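PDB 4EHS: DNA primase from Helicobacter pylori, which synthesises the short RNA primers that start DNA replication, binds DnaB helicase through the C-terminal domain modelled here and stimulates its activity. Local coordinates for residues P28-E31 with F32-L36; L42-R45 with S46-D49; G94-E97 with K98-L102; E109-L112 with K113-K117; I136-L139 with K140-E143. All coordinates share one frame; numbering follows the deposited sequence.

Contact 1 of 5, residues P28-E31 with F32-L36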
loop_
_atom_site.group_PDB
_atom_site.type_symbol
_atom_site.label_atom_id
_atom_site.label_comp_id
_atom_site.label_asym_id
_atom_site.label_seq_id
_atom_site.Cartn_x
_atom_site.Cartn_y
_atom_site.Cartn_z
ATOM N N PRO A 28 9.698 8.131 -21.389
ATOM C CA PRO A 28 8.587 9.062 -21.494
ATOM C C PRO A 28 8.583 10.106 -20.413
ATOM O O PRO A 28 9.198 9.936 -19.359
ATOM C CB PRO A 28 7.340 8.150 -21.342
ATOM C CG PRO A 28 7.869 7.008 -20.468
ATOM C CD PRO A 28 9.279 6.803 -20.858
ATOM N N SER A 29 7.831 11.167 -20.667
ATOM C CA SER A 29 7.532 12.176 -19.668
ATOM C C SER A 29 6.583 11.530 -18.640
ATOM O O SER A 29 5.936 10.471 -18.948
ATOM C CB SER A 29 6.836 13.404 -20.278
ATOM O OG SER A 29 5.435 13.113 -20.635
ATOM N N LEU A 30 6.521 12.106 -17.425
ATOM C CA LEU A 30 5.646 11.517 -16.450
ATOM C C LEU A 30 4.191 11.695 -16.882
ATOM O O LEU A 30 3.378 10.787 -16.707
ATOM C CB LEU A 30 5.888 12.117 -15.054
ATOM C CG LEU A 30 5.096 11.512 -13.908
ATOM C CD1 LEU A 30 5.584 10.104 -13.704
ATOM C CD2 LEU A 30 5.252 12.478 -12.688
ATOM N N GLU A 31 3.867 12.806 -17.556
ATOM C CA GLU A 31 2.485 13.081 -17.883
ATOM C C GLU A 31 2.076 12.041 -18.940
ATOM O O GLU A 31 0.982 11.442 -18.832
ATOM C CB GLU A 31 2.277 14.547 -18.368
ATOM C CG GLU A 31 0.916 14.707 -19.014
ATOM C CD GLU A 31 0.473 16.162 -19.157
ATOM O OE1 GLU A 31 1.162 17.065 -18.661
ATOM O OE2 GLU A 31 -0.590 16.388 -19.739
ATOM N N PHE A 32 2.973 11.751 -19.890
ATOM C CA PHE A 32 2.691 10.737 -20.893
ATOM C C PHE A 32 2.520 9.357 -20.213
ATOM O O PHE A 32 1.640 8.579 -20.523
ATOM C CB PHE A 32 3.833 10.631 -21.923
ATOM C CG PHE A 32 3.525 9.622 -23.071
ATOM C CD1 PHE A 32 2.779 10.008 -24.194
ATOM C CD2 PHE A 32 3.957 8.305 -22.964
ATOM C CE1 PHE A 32 2.522 9.062 -25.202
ATOM C CE2 PHE A 32 3.706 7.352 -23.967
ATOM C CZ PHE A 32 2.967 7.753 -25.070
ATOM N N LEU A 33 3.411 9.044 -19.314
ATOM C CA LEU A 33 3.307 7.739 -18.634
ATOM C C LEU A 33 2.013 7.623 -17.813
ATOM O O LEU A 33 1.395 6.536 -17.809
ATOM C CB LEU A 33 4.483 7.558 -17.659
ATOM C CG LEU A 33 4.578 6.232 -16.936
ATOM C CD1 LEU A 33 4.635 5.072 -17.950
ATOM C CD2 LEU A 33 5.849 6.215 -16.059
ATOM N N GLU A 34 1.587 8.677 -17.133
ATOM C CA GLU A 34 0.323 8.601 -16.359
ATOM C C GLU A 34 -0.877 8.382 -17.296
ATOM O O GLU A 34 -1.809 7.585 -17.015
ATOM C CB GLU A 34 0.115 9.898 -15.582
ATOM C CG GLU A 34 1.147 10.011 -14.433
ATOM C CD GLU A 34 0.856 11.146 -13.482
ATOM O OE1 GLU A 34 -0.230 11.744 -13.575
ATOM O OE2 GLU A 34 1.756 11.362 -12.599
ATOM N N LYS A 35 -0.830 9.092 -18.427
ATOM C CA LYS A 35 -1.898 8.899 -19.444
ATOM C C LYS A 35 -1.958 7.483 -19.945
ATOM O O LYS A 35 -3.070 6.923 -20.146
ATOM C CB LYS A 35 -1.669 9.867 -20.662
ATOM C CG LYS A 35 -2.116 11.270 -20.302
ATOM C CD LYS A 35 -2.111 12.134 -21.608
ATOM C CE LYS A 35 -0.781 12.738 -21.835
ATOM N NZ LYS A 35 -0.842 13.898 -22.838
ATOM N N LEU A 36 -0.789 6.927 -20.191
ATOM C CA LEU A 36 -0.648 5.589 -20.767
ATOM C C LEU A 36 -1.216 4.572 -19.817
ATOM O O LEU A 36 -2.009 3.738 -20.233
ATOM C CB LEU A 36 0.779 5.306 -21.217
ATOM C CG LEU A 36 1.061 3.975 -21.896
ATOM C CD1 LEU A 36 0.310 3.910 -23.217
ATOM C CD2 LEU A 36 2.572 3.858 -22.124
HETATM O O HOH W 1 -2.406 15.675 -21.612
#

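Contact 2 of 5, residues L42-R45 with S46-D49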
loop_
_atom_site.group_PDB
_atom_site.type_symbol
_atom_site.label_atom_id
_atom_site.label_comp_id
_atom_site.label_asym_id
_atom_site.label_seq_id
_atom_site.Cartn_x
_atom_site.Cartn_y
_atom_site.Cartn_z
ATOM N N LEU A 42 -8.584 2.090 -18.735
ATOM C CA LEU A 42 -9.843 2.377 -19.437
ATOM C C LEU A 42 -10.206 1.269 -20.434
ATOM O O LEU A 42 -11.423 1.007 -20.687
ATOM C CB LEU A 42 -9.713 3.722 -20.187
ATOM C CG LEU A 42 -9.869 4.927 -19.247
ATOM C CD1 LEU A 42 -9.337 6.152 -20.050
ATOM C CD2 LEU A 42 -11.340 5.191 -18.829
ATOM N N GLU A 43 -9.207 0.715 -21.096
ATOM C CA GLU A 43 -9.479 -0.284 -22.158
ATOM C C GLU A 43 -9.741 -1.657 -21.563
ATOM O O GLU A 43 -10.458 -2.483 -22.166
ATOM C CB GLU A 43 -8.338 -0.397 -23.156
ATOM C CG GLU A 43 -8.247 0.920 -23.949
ATOM C CD GLU A 43 -8.122 0.786 -25.464
ATOM O OE1 GLU A 43 -8.055 -0.344 -25.991
ATOM O OE2 GLU A 43 -7.917 1.863 -26.129
ATOM N N ASP A 44 -9.146 -1.934 -20.378
ATOM C CA ASP A 44 -9.323 -3.270 -19.815
ATOM C C ASP A 44 -9.480 -3.121 -18.300
ATOM O O ASP A 44 -8.524 -2.940 -17.594
ATOM C CB ASP A 44 -8.196 -4.221 -20.222
ATOM C CG ASP A 44 -8.449 -5.683 -19.737
ATOM O OD1 ASP A 44 -9.275 -5.907 -18.836
ATOM O OD2 ASP A 44 -7.787 -6.526 -20.269
ATOM N N ARG A 45 -10.721 -3.153 -17.833
ATOM C CA ARG A 45 -10.973 -2.782 -16.416
ATOM C C ARG A 45 -10.391 -3.854 -15.517
ATOM O O ARG A 45 -10.166 -3.573 -14.321
ATOM C CB ARG A 45 -12.454 -2.543 -16.115
ATOM C CG ARG A 45 -12.682 -1.474 -15.011
ATOM C CD ARG A 45 -14.134 -0.925 -14.932
ATOM N NE ARG A 45 -14.451 -0.274 -13.656
ATOM C CZ ARG A 45 -14.165 1.006 -13.331
ATOM N NH1 ARG A 45 -13.545 1.817 -14.185
ATOM N NH2 ARG A 45 -14.476 1.475 -12.119
ATOM N N SER A 46 -10.079 -5.045 -16.032
ATOM C CA SER A 46 -9.413 -6.124 -15.189
ATOM C C SER A 46 -8.020 -5.681 -14.762
ATOM O O SER A 46 -7.528 -6.041 -13.694
ATOM C CB SER A 46 -9.361 -7.477 -15.936
ATOM O OG SER A 46 -8.329 -7.465 -16.916
ATOM N N LEU A 47 -7.393 -4.808 -15.569
ATOM C CA LEU A 47 -6.123 -4.179 -15.186
ATOM C C LEU A 47 -6.262 -3.171 -14.025
ATOM O O LEU A 47 -5.282 -2.985 -13.278
ATOM C CB LEU A 47 -5.469 -3.458 -16.371
ATOM C CG LEU A 47 -5.269 -4.390 -17.553
ATOM C CD1 LEU A 47 -4.637 -3.631 -18.729
ATOM C CD2 LEU A 47 -4.400 -5.597 -17.241
ATOM N N LEU A 48 -7.416 -2.498 -13.902
ATOM C CA LEU A 48 -7.689 -1.633 -12.760
ATOM C C LEU A 48 -7.679 -2.521 -11.497
ATOM O O LEU A 48 -7.130 -2.135 -10.459
ATOM C CB LEU A 48 -9.033 -0.914 -12.926
ATOM C CG LEU A 48 -9.362 0.032 -11.714
ATOM C CD1 LEU A 48 -8.334 1.154 -11.579
ATOM C CD2 LEU A 48 -10.730 0.636 -11.999
ATOM N N ASP A 49 -8.307 -3.705 -11.565
ATOM C CA ASP A 49 -8.309 -4.617 -10.400
ATOM C C ASP A 49 -6.886 -4.870 -9.898
ATOM O O ASP A 49 -6.610 -4.785 -8.703
ATOM C CB ASP A 49 -8.969 -5.960 -10.758
ATOM C CG ASP A 49 -10.420 -5.804 -11.292
ATOM O OD1 ASP A 49 -11.083 -4.752 -11.156
ATOM O OD2 ASP A 49 -10.876 -6.792 -11.920
#

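Contact 3 of 5, residues G94-E97 with K98-L102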
loop_
_atom_site.group_PDB
_atom_site.type_symbol
_atom_site.label_atom_id
_atom_site.label_comp_id
_atom_site.label_asym_id
_atom_site.label_seq_id
_atom_site.Cartn_x
_atom_site.Cartn_y
_atom_site.Cartn_z
ATOM N N GLY A 94 0.149 -7.359 -23.430
ATOM C CA GLY A 94 1.185 -7.694 -22.441
ATOM C C GLY A 94 2.055 -6.524 -22.032
ATOM O O GLY A 94 3.072 -6.709 -21.429
ATOM N N GLY A 95 1.675 -5.307 -22.389
ATOM C CA GLY A 95 2.532 -4.169 -22.136
ATOM C C GLY A 95 2.205 -3.380 -20.881
ATOM O O GLY A 95 3.025 -2.543 -20.483
ATOM N N PHE A 96 1.048 -3.651 -20.243
ATOM C CA PHE A 96 0.583 -2.835 -19.099
ATOM C C PHE A 96 1.539 -2.882 -17.879
ATOM O O PHE A 96 1.870 -1.834 -17.281
ATOM C CB PHE A 96 -0.735 -3.368 -18.587
ATOM C CG PHE A 96 -1.229 -2.648 -17.360
ATOM C CD1 PHE A 96 -1.520 -1.273 -17.417
ATOM C CD2 PHE A 96 -1.323 -3.340 -16.113
ATOM C CE1 PHE A 96 -1.949 -0.604 -16.272
ATOM C CE2 PHE A 96 -1.754 -2.663 -14.997
ATOM C CZ PHE A 96 -2.035 -1.323 -15.062
ATOM N N GLU A 97 1.902 -4.103 -17.464
ATOM C CA GLU A 97 2.675 -4.193 -16.247
ATOM C C GLU A 97 4.016 -3.494 -16.308
ATOM O O GLU A 97 4.446 -2.949 -15.307
ATOM C CB GLU A 97 2.868 -5.653 -15.824
ATOM C CG GLU A 97 1.577 -6.115 -15.245
ATOM C CD GLU A 97 1.658 -7.509 -14.648
ATOM O OE1 GLU A 97 2.773 -7.890 -14.144
ATOM O OE2 GLU A 97 0.576 -8.160 -14.606
ATOM N N LYS A 98 4.684 -3.475 -17.451
ATOM C CA LYS A 98 5.943 -2.713 -17.562
ATOM C C LYS A 98 5.716 -1.209 -17.357
ATOM O O LYS A 98 6.514 -0.556 -16.714
ATOM C CB LYS A 98 6.560 -2.959 -18.926
ATOM C CG LYS A 98 7.803 -2.163 -19.222
ATOM C CD LYS A 98 7.972 -2.117 -20.734
ATOM C CE LYS A 98 9.369 -1.725 -21.188
ATOM N NZ LYS A 98 9.436 -0.277 -21.525
ATOM N N GLU A 99 4.603 -0.654 -17.866
ATOM C CA GLU A 99 4.351 0.768 -17.670
ATOM C C GLU A 99 3.893 1.009 -16.244
ATOM O O GLU A 99 4.253 2.038 -15.700
ATOM C CB GLU A 99 3.232 1.277 -18.581
ATOM C CG GLU A 99 3.368 0.963 -20.085
ATOM C CD GLU A 99 4.705 1.337 -20.680
ATOM O OE1 GLU A 99 5.445 2.127 -20.056
ATOM O OE2 GLU A 99 5.030 0.807 -21.799
ATOM N N LEU A 100 3.140 0.069 -15.631
ATOM C CA LEU A 100 2.760 0.286 -14.208
ATOM C C LEU A 100 4.060 0.262 -13.352
ATOM O O LEU A 100 4.292 1.124 -12.446
ATOM C CB LEU A 100 1.735 -0.794 -13.755
ATOM C CG LEU A 100 1.357 -0.660 -12.279
ATOM C CD1 LEU A 100 0.713 0.666 -11.863
ATOM C CD2 LEU A 100 0.454 -1.874 -11.982
ATOM N N ARG A 101 4.932 -0.672 -13.661
ATOM C CA ARG A 101 6.169 -0.773 -12.891
ATOM C C ARG A 101 7.005 0.518 -13.034
ATOM O O ARG A 101 7.609 1.012 -12.069
ATOM C CB ARG A 101 7.004 -2.018 -13.316
ATOM C CG ARG A 101 6.629 -3.355 -12.674
ATOM C CD ARG A 101 7.744 -4.466 -12.784
ATOM N NE ARG A 101 8.274 -4.539 -14.129
ATOM C CZ ARG A 101 7.667 -5.156 -15.161
ATOM N NH1 ARG A 101 6.546 -5.854 -14.979
ATOM N NH2 ARG A 101 8.239 -5.109 -16.376
ATOM N N LEU A 102 7.037 1.092 -14.235
ATOM C CA LEU A 102 7.824 2.319 -14.406
ATOM C C LEU A 102 7.222 3.497 -13.675
ATOM O O LEU A 102 7.958 4.254 -13.095
ATOM C CB LEU A 102 7.934 2.591 -15.929
ATOM C CG LEU A 102 8.782 3.794 -16.312
ATOM C CD1 LEU A 102 10.206 3.485 -15.910
ATOM C CD2 LEU A 102 8.641 4.088 -17.847
HETATM O O HOH W 2 4.520 -5.587 -19.426
HETATM O O HOH W 3 4.872 -1.723 -22.339
HETATM O O HOH W 4 5.048 -6.959 -12.906
#

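Contact 4 of 5, residues E109-L112 with K113-K117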
loop_
_atom_site.group_PDB
_atom_site.type_symbol
_atom_site.label_atom_id
_atom_site.label_comp_id
_atom_site.label_asym_id
_atom_site.label_seq_id
_atom_site.Cartn_x
_atom_site.Cartn_y
_atom_site.Cartn_z
ATOM N N GLU A 109 11.775 6.731 -6.958
ATOM C CA GLU A 109 12.966 7.540 -7.245
ATOM C C GLU A 109 12.781 8.955 -6.702
ATOM O O GLU A 109 13.706 9.507 -6.058
ATOM C CB GLU A 109 13.262 7.480 -8.769
ATOM C CG GLU A 109 13.894 6.153 -9.199
ATOM C CD GLU A 109 14.101 6.050 -10.730
ATOM O OE1 GLU A 109 13.409 6.808 -11.462
ATOM O OE2 GLU A 109 14.939 5.217 -11.175
ATOM N N ARG A 110 11.602 9.553 -6.900
ATOM C CA ARG A 110 11.282 10.812 -6.293
ATOM C C ARG A 110 11.353 10.778 -4.748
ATOM O O ARG A 110 11.773 11.765 -4.130
ATOM C CB ARG A 110 9.894 11.313 -6.694
ATOM C CG ARG A 110 9.817 11.768 -8.157
ATOM C CD ARG A 110 8.500 12.462 -8.495
ATOM N NE ARG A 110 7.244 11.827 -8.113
ATOM C CZ ARG A 110 6.604 10.872 -8.819
ATOM N NH1 ARG A 110 7.120 10.404 -9.947
ATOM N NH2 ARG A 110 5.432 10.423 -8.378
ATOM N N GLN A 111 10.881 9.697 -4.140
ATOM C CA GLN A 111 10.959 9.562 -2.694
ATOM C C GLN A 111 12.391 9.688 -2.204
ATOM O O GLN A 111 12.614 10.287 -1.165
ATOM C CB GLN A 111 10.386 8.214 -2.235
ATOM C CG GLN A 111 8.874 8.192 -2.305
ATOM C CD GLN A 111 8.240 9.368 -1.622
ATOM O OE1 GLN A 111 7.591 10.188 -2.253
ATOM N NE2 GLN A 111 8.425 9.463 -0.325
ATOM N N LEU A 112 13.312 9.038 -2.885
ATOM C CA LEU A 112 14.720 9.088 -2.539
ATOM C C LEU A 112 15.192 10.547 -2.467
ATOM O O LEU A 112 15.932 10.902 -1.570
ATOM C CB LEU A 112 15.590 8.296 -3.527
ATOM C CG LEU A 112 15.776 6.799 -3.359
ATOM C CD1 LEU A 112 16.929 6.284 -4.211
ATOM C CD2 LEU A 112 16.028 6.404 -1.911
ATOM N N LYS A 113 14.750 11.388 -3.387
ATOM C CA LYS A 113 15.081 12.847 -3.278
ATOM C C LYS A 113 14.330 13.627 -2.211
ATOM O O LYS A 113 14.898 14.530 -1.560
ATOM C CB LYS A 113 14.810 13.578 -4.599
ATOM C CG LYS A 113 15.704 13.197 -5.758
ATOM C CD LYS A 113 15.472 14.212 -6.880
ATOM C CE LYS A 113 16.011 15.599 -6.517
ATOM N NZ LYS A 113 15.395 16.656 -7.368
ATOM N N GLU A 114 13.048 13.329 -2.061
ATOM C CA GLU A 114 12.176 14.126 -1.237
ATOM C C GLU A 114 12.285 13.843 0.270
ATOM O O GLU A 114 12.157 14.753 1.088
ATOM C CB GLU A 114 10.736 13.907 -1.671
ATOM C CG GLU A 114 10.462 14.429 -3.082
ATOM C CD GLU A 114 9.003 14.270 -3.525
ATOM O OE1 GLU A 114 8.090 14.225 -2.649
ATOM O OE2 GLU A 114 8.757 14.193 -4.760
ATOM N N ILE A 115 12.467 12.577 0.628
ATOM C CA ILE A 115 12.517 12.182 2.025
ATOM C C ILE A 115 13.608 12.970 2.801
ATOM O O ILE A 115 13.329 13.467 3.918
ATOM C CB ILE A 115 12.728 10.676 2.193
ATOM C CG1 ILE A 115 11.429 9.954 1.804
ATOM C CG2 ILE A 115 13.041 10.370 3.647
ATOM C CD1 ILE A 115 11.708 8.471 1.541
ATOM N N PRO A 116 14.812 13.057 2.253
ATOM C CA PRO A 116 15.808 13.809 3.114
ATOM C C PRO A 116 15.439 15.275 3.379
ATOM O O PRO A 116 15.836 15.829 4.410
ATOM C CB PRO A 116 17.109 13.742 2.312
ATOM C CG PRO A 116 16.931 12.575 1.377
ATOM C CD PRO A 116 15.455 12.468 1.071
ATOM N N LYS A 117 14.685 15.874 2.458
ATOM C CA LYS A 117 14.166 17.236 2.550
ATOM C C LYS A 117 12.938 17.364 3.416
ATOM O O LYS A 117 12.516 18.470 3.754
ATOM C CB LYS A 117 13.872 17.813 1.159
ATOM C CG LYS A 117 15.126 18.056 0.351
ATOM C CD LYS A 117 14.829 18.254 -1.127
ATOM C CE LYS A 117 15.969 17.650 -1.963
ATOM N NZ LYS A 117 15.819 17.708 -3.452
#

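Contact 5 of 5, residues I136-L139 with K140-E143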
loop_
_atom_site.group_PDB
_atom_site.type_symbol
_atom_site.label_atom_id
_atom_site.label_comp_id
_atom_site.label_asym_id
_atom_site.label_seq_id
_atom_site.Cartn_x
_atom_site.Cartn_y
_atom_site.Cartn_z
ATOM N N ILE A 136 12.862 0.038 -5.322
ATOM C CA ILE A 136 13.540 0.323 -6.594
ATOM C C ILE A 136 14.279 -0.947 -7.037
ATOM O O ILE A 136 14.218 -1.311 -8.200
ATOM C CB ILE A 136 14.457 1.567 -6.450
ATOM C CG1 ILE A 136 13.605 2.862 -6.302
ATOM C CG2 ILE A 136 15.429 1.697 -7.656
ATOM C CD1 ILE A 136 14.403 4.095 -5.825
HETATM N N MSE A 137 14.951 -1.618 -6.107
HETATM C CA MSE A 137 15.642 -2.863 -6.427
HETATM C C MSE A 137 14.669 -3.887 -7.008
HETATM O O MSE A 137 14.878 -4.410 -8.103
HETATM C CB MSE A 137 16.325 -3.432 -5.182
HETATM C CG MSE A 137 17.308 -4.555 -5.473
HETATM SE SE MSE A 137 18.173 -5.233 -3.863
HETATM C CE MSE A 137 16.594 -5.887 -2.923
ATOM N N LYS A 138 13.604 -4.164 -6.262
ATOM C CA LYS A 138 12.563 -5.104 -6.682
ATOM C C LYS A 138 11.935 -4.726 -8.003
ATOM O O LYS A 138 11.736 -5.606 -8.843
ATOM C CB LYS A 138 11.503 -5.289 -5.607
ATOM C CG LYS A 138 12.001 -6.110 -4.451
ATOM C CD LYS A 138 11.082 -6.049 -3.259
ATOM C CE LYS A 138 11.681 -6.877 -2.123
ATOM N NZ LYS A 138 10.631 -7.728 -1.503
ATOM N N LEU A 139 11.621 -3.446 -8.189
ATOM C CA LEU A 139 10.961 -3.023 -9.412
ATOM C C LEU A 139 11.874 -3.370 -10.560
ATOM O O LEU A 139 11.444 -3.947 -11.564
ATOM C CB LEU A 139 10.551 -1.553 -9.364
ATOM C CG LEU A 139 9.376 -1.310 -8.370
ATOM C CD1 LEU A 139 9.299 0.082 -7.706
ATOM C CD2 LEU A 139 8.052 -1.522 -9.109
ATOM N N LYS A 140 13.150 -3.079 -10.399
ATOM C CA LYS A 140 14.078 -3.406 -11.480
ATOM C C LYS A 140 14.260 -4.904 -11.612
ATOM O O LYS A 140 14.605 -5.369 -12.689
ATOM C CB LYS A 140 15.427 -2.713 -11.255
ATOM C CG LYS A 140 15.381 -1.216 -11.482
ATOM C CD LYS A 140 16.617 -0.578 -10.856
ATOM C CE LYS A 140 16.851 0.743 -11.555
ATOM N NZ LYS A 140 16.499 1.836 -10.621
ATOM N N GLN A 141 14.056 -5.679 -10.545
ATOM C CA GLN A 141 14.079 -7.143 -10.707
ATOM C C GLN A 141 12.782 -7.617 -11.424
ATOM O O GLN A 141 12.567 -8.817 -11.570
ATOM C CB GLN A 141 14.238 -7.872 -9.369
ATOM C CG GLN A 141 15.639 -7.894 -8.775
ATOM C CD GLN A 141 15.653 -8.212 -7.264
ATOM O OE1 GLN A 141 14.654 -8.694 -6.661
ATOM N NE2 GLN A 141 16.794 -7.920 -6.636
ATOM N N GLY A 142 11.925 -6.677 -11.833
ATOM C CA GLY A 142 10.618 -6.997 -12.429
ATOM C C GLY A 142 9.411 -7.243 -11.521
ATOM O O GLY A 142 8.373 -7.715 -12.009
ATOM N N GLU A 143 9.522 -6.968 -10.206
ATOM C CA GLU A 143 8.414 -7.215 -9.272
ATOM C C GLU A 143 7.600 -5.946 -9.083
ATOM O O GLU A 143 8.174 -4.880 -8.969
ATOM C CB GLU A 143 8.862 -7.545 -7.834
ATOM C CG GLU A 143 9.863 -8.644 -7.555
ATOM C CD GLU A 143 9.871 -8.969 -6.076
ATOM O OE1 GLU A 143 8.860 -8.653 -5.396
ATOM O OE2 GLU A 143 10.865 -9.561 -5.589
#

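Contact 1 of 5, residues P28-E31 with F32-L36
Ser29 and Phe32 meet where the chain enters helix 30-43. The hydroxyl OG of Ser29 accepts the backbone N-H of Phe32 at 2.9 Å, a bond that runs fairly straight, 159° at the hydrogen. It can do so because OG is turned in between its own backbone N and carbonyl carbon (chi1 73°), which points it forward over the first turn; CB of Phe32 closes in on the same oxygen. Just ahead of the cap, Pro28 lays its CB against CD2 of the Phe32 ring at 3.8 Å, approaching the ring obliquely, while its CG leans more loosely toward CB of Leu33. Behind the cap the regular helical bonds begin, with Leu33 N on Ser29 O, Glu34 N on Leu30 O and Lys35 N on Glu31 O.

Glu31, in the first turn, pairs with Lys35 one turn on. Glu31 OE2 and Lys35 NZ lie 4.0 Å apart, a long salt bridge, and a water spans them, giving a hydrogen bond to OE2 at 2.7 Å and taking one from NZ at 2.7 Å. The buried Glu34 has OE2 packed on CG of Leu30 at 3.6 Å, but its carboxylate is held mainly from the loop before helix 64-71, where OE2 accepts from Leu61 N and OE1 from His62 N. Leu33 rests on Leu102 and Glu99 of helix 96-117. The Ser29 bond is a serine N-cap, and it opens helix 30-43, the first helix modelled in this C-terminal, helicase-binding part of the primase.

Contact 2 of 5, residues L42-R45 with S46-D49
Asp44 and Ser46 make the tightest polar contact of the turn that joins helix 30-43 to helix 45-51. Asp44, at the N-cap position, swings CG anti to its backbone N (chi1 -175°), bringing OD1 round to the start of the new helix. That one oxygen takes two bonds, from Ser46 N at 3.0 Å and from Ser46 OG at 2.6 Å. Both donors come from the same face of the carboxylate, OG from above its plane. The carbonyl O of Asp44 accepts Leu47 N, and CB of Asp44 touches CD1 of Leu47 at 3.9 Å, the side chains crossing at about a right angle.

Arg45 runs extended alongside Leu48, and methyl CD2 of Leu48 sits over the centre of one guanidinium face, 3.7 Å from CZ of Arg45. The polar end is held by Leu70, whose carbonyl O accepts from NH1. Arg45 O receives only weak bonds from Leu48 N and Asp49 N.

Leu47 packs back on Tyr40 and Leu41 of helix 30-43, and Leu48 reaches Phe67 of helix 64-71. Arg45 and Leu48 also pack against Ile127 of the second subunit, so this corner lies at the subunit interface, consistent with the dimer this domain forms in solution.

Contact 3 of 5, residues G94-E97 with K98-L102
With CG anti to the backbone N in Phe96 (chi1 176°), and likewise in Leu100 one turn on, the ring and the leucine branch project together from one side of the helix. CD2 of Leu100 comes to 3.8 Å from CE2 of Phe96, and CB of Leu100 lies over one face of the ring, displaced toward its rim. The chain of Arg101 bends at chi3 (-47°), carrying its guanidinium back over the turn, where Glu97 O and Lys98 CA lie over one face. NH1 of Arg101 comes within 3.8 Å of CB of Glu97.

The carboxylate of Glu97 does not reach that group directly. Its OE1 is 4.4 Å from NH1 of Arg101, beyond salt-bridge range, and a water in the guanidinium plane joins the two ends, donating to OE1 and accepting from NH1. This is the opening of helix 96-117, the long helix against which much of the domain packs. Backbone bonds run from Leu100 N to Phe96 O and from Arg101 N to Glu97 O, while two further waters stitch the start together. One accepts from Lys98 N at 2.9 Å and donates to Gly94 O; the other donates to both Gly95 O and OE2 of Glu99, at 2.7 and 2.6 Å respectively. The Phe96 ring meets that of Tyr40 with planes about 60° apart and packs on Ala51 of helix 45-51, whereas Leu100 and Arg101 touch Leu144, near the end of the modelled chain.

Contact 4 of 5, residues E109-L112 with K113-K117
Gln111 and Ile115 form the closely packed side of this stretch of helix. The side chains cross at about a right angle, with NE2 of Gln111 3.7 Å from CG1 of Ile115. The glutamine gets there by bending at chi2 (-51°), which folds its amide forward along the helix, onto Ile115. The carbonyl O of Gln111 accepts Ile115 N at 2.9 Å in a nearly straight bond (168° at the hydrogen), and CG1 of Ile115 presses on that same oxygen. Ile115 is buried, and with Leu112 it faces helix 122-140, touching Lys125 and Cys128 there while Leu112 touches Arg133 and Ile136.

This is the C-terminal end of helix 96-117, the first arm of a helical hairpin whose second arm is helix 122-140. A proline kinks it: Pro116 has no N-H to give back to the turn before, and its CD sits 3.1 Å from Leu112 O, in the place where a donor would normally stand. Ser118 OG bonds to the carbonyl O of Ile115 just beyond.

The solvent side is looser. Arg110 and Glu114 run side by side, pointing the same way, and OE2 of Glu114 lies near the plane of the guanidinium at its edge, 4.4 Å from NE of Arg110. This is too far for a salt bridge, though the opposite charges probably still attract. OE2 of Glu114 touches CB of Arg110 at 3.7 Å. The backbone bond is firmer, Glu114 N donating to Arg110 O. Lys113 sends its end away into solvent, and its N makes just a weak bond to Glu109 O.

Contact 5 of 5, residues I136-L139 with K140-E143
A Schellman motif ends helix 122-140, and Lys138 and Glu143 carry it. Glu143 N reaches back to the carbonyl O of Lys138 at 2.9 Å, and Gly142 N to Leu139 O at 2.8 Å, each donor standing above the plane of its carbonyl. Gly142 takes a positive phi of 86°, which turns the chain out of the helix. Before it, Lys140 N and Gln141 N still make ordinary helical bonds to Ile136 O and Met137 O.

Lys138 crosses Glu143 obliquely, its CG 3.8 Å from OE2 of Glu143, while the charged ends stay apart, NZ of Lys138 4.4 Å from OE1 of Glu143. Met137, present as selenomethionine, runs side by side with Gln141, and its CG touches NE2 of that amide at 3.6 Å. Lys140 lies along Ile136; a bend at chi4 (108°) brings its NZ to 3.2 Å from CG2 of Ile136. The same NZ has a long, weak ion pair with Glu109 OE2. The buried Leu139 meets Glu143 O through CD2 at 3.4 Å.

Ile136 packs on Leu105 and Phe108, and Leu139 on Ile104, all of helix 96-117, while Lys138 and Leu139 also meet Val145 in the tail that follows.

In the fold
Helix 96-117 ties most of the set together. Contact 3 lies at its start and contact 4 at its far end, centres about 23 Å apart. Contact 1 packs on contact 3, with CD1 of Leu33 3.7 Å from OE1 of Glu99, and on contact 4, where CD2 of Leu30 meets NH1 of Arg110 at 3.9 Å. Contact 5 packs along the same helix: CD of Arg101 approaches Gly142 O at 3.4 Å, and Ile136 meets Leu112. Contact 2 joins through Leu47 on Phe96 and lies across the chain's centre from contact 4, centres about 30 Å apart. Only contact 2 touches the second subunit; its Leu48 is about 4 Å from a bound beta-mercaptoethanol, probably from the crystallisation liquor.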